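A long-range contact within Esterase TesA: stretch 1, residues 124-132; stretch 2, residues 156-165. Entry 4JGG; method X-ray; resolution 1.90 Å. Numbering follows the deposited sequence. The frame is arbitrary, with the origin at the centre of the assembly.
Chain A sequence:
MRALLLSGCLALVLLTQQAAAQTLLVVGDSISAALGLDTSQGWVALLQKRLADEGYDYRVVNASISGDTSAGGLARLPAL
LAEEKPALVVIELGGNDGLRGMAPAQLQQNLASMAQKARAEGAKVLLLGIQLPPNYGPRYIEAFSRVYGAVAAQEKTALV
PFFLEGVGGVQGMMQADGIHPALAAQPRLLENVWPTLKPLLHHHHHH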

ATOM      1  N   LYS A 124      11.971   8.298  -1.173  1.00 15.77           N
ATOM      2  CA  LYS A 124      11.142   8.132  -2.376  1.00 14.20           C
ATOM      3  C   LYS A 124       9.828   7.496  -1.953  1.00 16.51           C
ATOM      4  O   LYS A 124       9.821   6.613  -1.097  1.00 15.09           O
ATOM      5  CB  LYS A 124      11.804   7.200  -3.391  1.00 14.57           C
ATOM      6  CG  LYS A 124      13.187   7.630  -3.878  1.00 16.74           C
ATOM      7  CD  LYS A 124      13.101   8.873  -4.749  1.00 22.13           C
ATOM      8  N   VAL A 125       8.721   7.922  -2.560  1.00 13.30           N
ATOM      9  CA  VAL A 125       7.405   7.413  -2.172  1.00 11.51           C
ATOM     10  C   VAL A 125       6.769   6.581  -3.281  1.00 13.79           C
ATOM     11  O   VAL A 125       6.779   6.984  -4.444  1.00 13.26           O
ATOM     12  CB  VAL A 125       6.458   8.563  -1.801  1.00 15.69           C
ATOM     13  CG1 VAL A 125       5.042   8.058  -1.633  1.00  9.97           C
ATOM     14  CG2 VAL A 125       6.937   9.242  -0.537  1.00 16.22           C
ATOM     15  N   LEU A 126       6.233   5.419  -2.915  1.00 10.96           N
ATOM     16  CA  LEU A 126       5.488   4.574  -3.844  1.00 13.96           C
ATOM     17  C   LEU A 126       4.082   4.369  -3.284  1.00 15.43           C
ATOM     18  O   LEU A 126       3.919   3.837  -2.180  1.00 12.15           O
ATOM     19  CB  LEU A 126       6.187   3.220  -4.029  1.00 14.23           C
ATOM     20  CG  LEU A 126       5.460   2.119  -4.817  1.00 14.12           C
ATOM     21  CD1 LEU A 126       5.181   2.544  -6.246  1.00 14.74           C
ATOM     22  CD2 LEU A 126       6.273   0.826  -4.803  1.00 14.65           C
ATOM     23  N   LEU A 127       3.065   4.815  -4.026  1.00 10.17           N
ATOM     24  CA  LEU A 127       1.683   4.618  -3.593  1.00  9.47           C
ATOM     25  C   LEU A 127       1.123   3.325  -4.162  1.00 12.91           C
ATOM     26  O   LEU A 127       1.277   3.048  -5.354  1.00 10.04           O
ATOM     27  CB  LEU A 127       0.788   5.753  -4.084  1.00 12.31           C
ATOM     28  CG  LEU A 127       1.067   7.204  -3.746  1.00 17.89           C
ATOM     29  CD1 LEU A 127      -0.162   8.018  -4.154  1.00 16.86           C
ATOM     30  CD2 LEU A 127       1.360   7.343  -2.253  1.00 13.07           C
ATOM     31  N   LEU A 128       0.469   2.539  -3.316  1.00 11.02           N
ATOM     32  CA  LEU A 128      -0.272   1.380  -3.787  1.00 12.67           C
ATOM     33  C   LEU A 128      -1.750   1.752  -3.838  1.00 14.60           C
ATOM     34  O   LEU A 128      -2.348   2.138  -2.815  1.00  9.95           O
ATOM     35  CB  LEU A 128      -0.042   0.157  -2.892  1.00 11.95           C
ATOM     36  CG  LEU A 128       1.420  -0.270  -2.760  1.00  9.90           C
ATOM     37  CD1 LEU A 128       1.546  -1.575  -1.991  1.00  8.99           C
ATOM     38  CD2 LEU A 128       2.081  -0.373  -4.119  1.00 12.34           C
ATOM     39  N   GLY A 129      -2.323   1.660  -5.033  1.00 14.01           N
ATOM     40  CA  GLY A 129      -3.717   2.015  -5.237  1.00 15.71           C
ATOM     41  C   GLY A 129      -4.575   0.774  -5.196  1.00 16.08           C
ATOM     42  O   GLY A 129      -4.149  -0.292  -5.630  1.00 14.98           O
ATOM     43  N   ILE A 130      -5.792   0.905  -4.683  1.00 15.97           N
ATOM     44  CA  ILE A 130      -6.669  -0.247  -4.553  1.00 16.81           C
ATOM     45  C   ILE A 130      -8.045   0.027  -5.166  1.00 18.09           C
ATOM     46  O   ILE A 130      -8.559   1.135  -5.073  1.00 16.95           O
ATOM     47  CB  ILE A 130      -6.799  -0.666  -3.072  1.00 23.48           C
ATOM     48  CG1 ILE A 130      -5.447  -1.189  -2.562  1.00 21.20           C
ATOM     49  CG2 ILE A 130      -7.888  -1.704  -2.893  1.00 23.72           C
ATOM     50  CD1 ILE A 130      -5.535  -1.908  -1.242  1.00 20.37           C
ATOM     51  N   GLN A 131      -8.602  -0.974  -5.843  1.00 16.87           N
ATOM     52  CA  GLN A 131      -9.948  -0.873  -6.386  1.00 15.80           C
ATOM     53  C   GLN A 131     -10.903  -1.748  -5.588  1.00 16.98           C
ATOM     54  O   GLN A 131     -10.674  -2.946  -5.405  1.00 15.60           O
ATOM     55  CB  GLN A 131      -9.988  -1.258  -7.863  1.00 15.52           C
ATOM     56  CG  GLN A 131      -9.407  -0.194  -8.760  1.00 20.23           C
ATOM     57  CD  GLN A 131      -7.899  -0.167  -8.689  1.00 21.35           C
ATOM     58  OE1 GLN A 131      -7.263  -1.218  -8.594  1.00 23.67           O
ATOM     59  NE2 GLN A 131      -7.313   1.029  -8.723  1.00 17.80           N
ATOM     60  N   LEU A 132     -11.962  -1.128  -5.088  1.00 17.92           N
ATOM     61  CA  LEU A 132     -12.975  -1.846  -4.342  1.00 18.47           C
ATOM     62  C   LEU A 132     -13.620  -2.895  -5.252  1.00 22.23           C
ATOM     63  O   LEU A 132     -13.467  -2.833  -6.471  1.00 13.34           O
ATOM     64  CB  LEU A 132     -14.012  -0.858  -3.791  1.00 19.22           C
ATOM     65  CG  LEU A 132     -13.519  -0.069  -2.573  1.00 18.35           C
ATOM     66  CD1 LEU A 132     -14.525   1.000  -2.151  1.00 21.12           C
ATOM     67  CD2 LEU A 132     -13.247  -1.030  -1.435  1.00 17.47           C
TER
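Stretch 2 156-165: KTALVPFFLE

The apolar centre of the contact is built on Leu128. Its CD1 lies 3.8 Å from the centroid of the Phe163 ring, almost on the ring normal, a CH-pi contact over the face, while Leu128 CD2 packs 3.8 Å from Val160 CB. Leu126, Ala158 and Val160 lie on the same face of the sheet as Leu128; the end of Leu126 turns toward stretch 2, and Leu126 CD1 packs 3.6 Å from Ala158 CB, a lone methyl. On the other face, Leu127 CB meets Leu159 CD1 at 3.9 Å, two apolar leucines that pack without needing polar partners.

Between these two layers of side chains, strand 158-160 runs parallel to strand 124-128, their axes crossing at -21° and approaching to 4.5 Å. Stretch 2 is extended here, and its amides alternate with carbonyls in the parallel pattern: Ala158 N donates to Val125 O, Leu127 N to Ala158 O, Val160 N to Leu127 O and Gly129 N to Val160 O, each at 2.9 Å.

Beyond Val160 the chain leaves the strand at Pro161 and makes a type I turn from Phe162 to Glu165. Gly129 suits the exit, since a CB there would clash with Pro161 O; Gly129 O accepts from Phe163 N at 3.0 Å. The turn brings Leu164 CD1 within 3.3 Å of Ile130 CG2. At the polar edge, the long Gln131 side chain reaches back, Gln131 NE2 donating to Pro161 O at 2.8 Å.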

ATOM      1  N   LYS A 156       4.406  13.979  -7.125  1.00 20.66           N
ATOM      2  CA  LYS A 156       5.452  13.312  -7.906  1.00 19.64           C
ATOM      3  C   LYS A 156       5.898  11.992  -7.289  1.00 20.37           C
ATOM      4  O   LYS A 156       7.090  11.771  -7.114  1.00 22.08           O
ATOM      5  CB  LYS A 156       6.691  14.196  -8.046  1.00 21.36           C
ATOM      6  CG  LYS A 156       6.429  15.678  -8.075  1.00 22.99           C
ATOM      7  N   THR A 157       4.959  11.116  -6.953  1.00 19.52           N
ATOM      8  CA  THR A 157       5.332   9.834  -6.373  1.00 17.03           C
ATOM      9  C   THR A 157       5.291   8.749  -7.435  1.00 17.97           C
ATOM     10  O   THR A 157       4.770   8.956  -8.537  1.00 20.14           O
ATOM     11  CB  THR A 157       4.388   9.419  -5.225  1.00 15.10           C
ATOM     12  OG1 THR A 157       3.229   8.774  -5.761  1.00 14.39           O
ATOM     13  CG2 THR A 157       3.957  10.624  -4.412  1.00 17.44           C
ATOM     14  N   ALA A 158       5.841   7.583  -7.114  1.00 14.67           N
ATOM     15  CA  ALA A 158       5.610   6.420  -7.954  1.00 15.23           C
ATOM     16  C   ALA A 158       4.258   5.845  -7.565  1.00 16.74           C
ATOM     17  O   ALA A 158       3.702   6.184  -6.507  1.00 13.29           O
ATOM     18  CB  ALA A 158       6.741   5.376  -7.796  1.00 16.07           C
ATOM     19  N   LEU A 159       3.713   4.992  -8.426  1.00 15.89           N
ATOM     20  CA  LEU A 159       2.363   4.497  -8.240  1.00 14.88           C
ATOM     21  C   LEU A 159       2.119   3.144  -8.897  1.00 19.00           C
ATOM     22  O   LEU A 159       2.473   2.930 -10.058  1.00 16.36           O
ATOM     23  CB  LEU A 159       1.362   5.524  -8.786  1.00 19.26           C
ATOM     24  CG  LEU A 159      -0.108   5.125  -8.918  1.00 17.94           C
ATOM     25  CD1 LEU A 159      -0.763   4.916  -7.570  1.00 14.18           C
ATOM     26  CD2 LEU A 159      -0.840   6.190  -9.710  1.00 20.03           C
ATOM     27  N   VAL A 160       1.520   2.237  -8.131  1.00 15.32           N
ATOM     28  CA  VAL A 160       0.952   1.007  -8.665  1.00 15.94           C
ATOM     29  C   VAL A 160      -0.565   1.159  -8.632  1.00 17.79           C
ATOM     30  O   VAL A 160      -1.195   0.887  -7.615  1.00 17.42           O
ATOM     31  CB  VAL A 160       1.341  -0.215  -7.813  1.00 14.15           C
ATOM     32  CG1 VAL A 160       0.489  -1.419  -8.189  1.00 13.47           C
ATOM     33  CG2 VAL A 160       2.828  -0.516  -7.953  1.00 15.30           C
ATOM     34  N   PRO A 161      -1.161   1.611  -9.746  1.00 18.94           N
ATOM     35  CA  PRO A 161      -2.587   1.964  -9.715  1.00 16.20           C
ATOM     36  C   PRO A 161      -3.490   0.803  -9.334  1.00 15.36           C
ATOM     37  O   PRO A 161      -4.526   1.037  -8.708  1.00 14.57           O
ATOM     38  CB  PRO A 161      -2.875   2.416 -11.155  1.00 19.56           C
ATOM     39  CG  PRO A 161      -1.754   1.876 -11.981  1.00 17.83           C
ATOM     40  CD  PRO A 161      -0.556   1.851 -11.064  1.00 20.13           C
ATOM     41  N   PHE A 162      -3.103  -0.415  -9.709  1.00 15.42           N
ATOM     42  CA  PHE A 162      -3.931  -1.599  -9.506  1.00 17.44           C
ATOM     43  C   PHE A 162      -3.203  -2.667  -8.697  1.00 16.52           C
ATOM     44  O   PHE A 162      -2.890  -3.744  -9.210  1.00 15.71           O
ATOM     45  CB  PHE A 162      -4.366  -2.167 -10.862  1.00 15.19           C
ATOM     46  CG  PHE A 162      -4.818  -1.109 -11.830  1.00 20.19           C
ATOM     47  CD1 PHE A 162      -6.057  -0.510 -11.688  1.00 22.36           C
ATOM     48  CD2 PHE A 162      -3.993  -0.696 -12.862  1.00 24.68           C
ATOM     49  CE1 PHE A 162      -6.471   0.470 -12.563  1.00 24.24           C
ATOM     50  CE2 PHE A 162      -4.407   0.287 -13.748  1.00 26.94           C
ATOM     51  CZ  PHE A 162      -5.643   0.870 -13.596  1.00 22.78           C
ATOM     52  N   PHE A 163      -2.940  -2.357  -7.428  1.00 15.42           N
ATOM     53  CA  PHE A 163      -2.192  -3.240  -6.539  1.00 12.64           C
ATOM     54  C   PHE A 163      -2.844  -4.614  -6.469  1.00 11.91           C
ATOM     55  O   PHE A 163      -2.166  -5.622  -6.358  1.00 12.56           O
ATOM     56  CB  PHE A 163      -2.099  -2.598  -5.144  1.00 12.84           C
ATOM     57  CG  PHE A 163      -1.486  -3.474  -4.081  1.00 12.26           C
ATOM     58  CD1 PHE A 163      -0.345  -4.219  -4.339  1.00 13.81           C
ATOM     59  CD2 PHE A 163      -2.019  -3.496  -2.790  1.00 12.96           C
ATOM     60  CE1 PHE A 163       0.234  -5.005  -3.352  1.00 11.26           C
ATOM     61  CE2 PHE A 163      -1.441  -4.275  -1.792  1.00 10.88           C
ATOM     62  CZ  PHE A 163      -0.313  -5.025  -2.070  1.00 14.66           C
ATOM     63  N   LEU A 164      -4.164  -4.665  -6.569  1.00 14.29           N
ATOM     64  CA  LEU A 164      -4.846  -5.942  -6.415  1.00 11.35           C
ATOM     65  C   LEU A 164      -5.154  -6.577  -7.769  1.00 15.03           C
ATOM     66  O   LEU A 164      -6.053  -7.406  -7.887  1.00 11.79           O
ATOM     67  CB  LEU A 164      -6.118  -5.781  -5.579  1.00 14.27           C
ATOM     68  CG  LEU A 164      -5.923  -5.024  -4.267  1.00 16.04           C
ATOM     69  CD1 LEU A 164      -7.269  -4.867  -3.558  1.00 18.29           C
ATOM     70  CD2 LEU A 164      -4.927  -5.735  -3.368  1.00 13.41           C
ATOM     71  N   GLU A 165      -4.397  -6.200  -8.792  1.00 16.14           N
ATOM     72  CA  GLU A 165      -4.605  -6.808 -10.101  1.00 14.27           C
ATOM     73  C   GLU A 165      -4.467  -8.323 -10.029  1.00 13.83           C
ATOM     74  O   GLU A 165      -3.498  -8.837  -9.490  1.00 13.30           O
ATOM     75  CB  GLU A 165      -3.644  -6.240 -11.134  1.00 18.05           C
ATOM     76  CG  GLU A 165      -3.765  -6.908 -12.494  1.00 16.60           C
ATOM     77  CD  GLU A 165      -2.855  -6.280 -13.527  1.00 17.85           C
ATOM     78  OE1 GLU A 165      -2.294  -5.198 -13.239  1.00 22.06           O
ATOM     79  OE2 GLU A 165      -2.703  -6.877 -14.617  1.00 15.95           O
TER
HETATM   80  O   HOH W   1       8.864  10.046  -4.650  1.00 20.22           O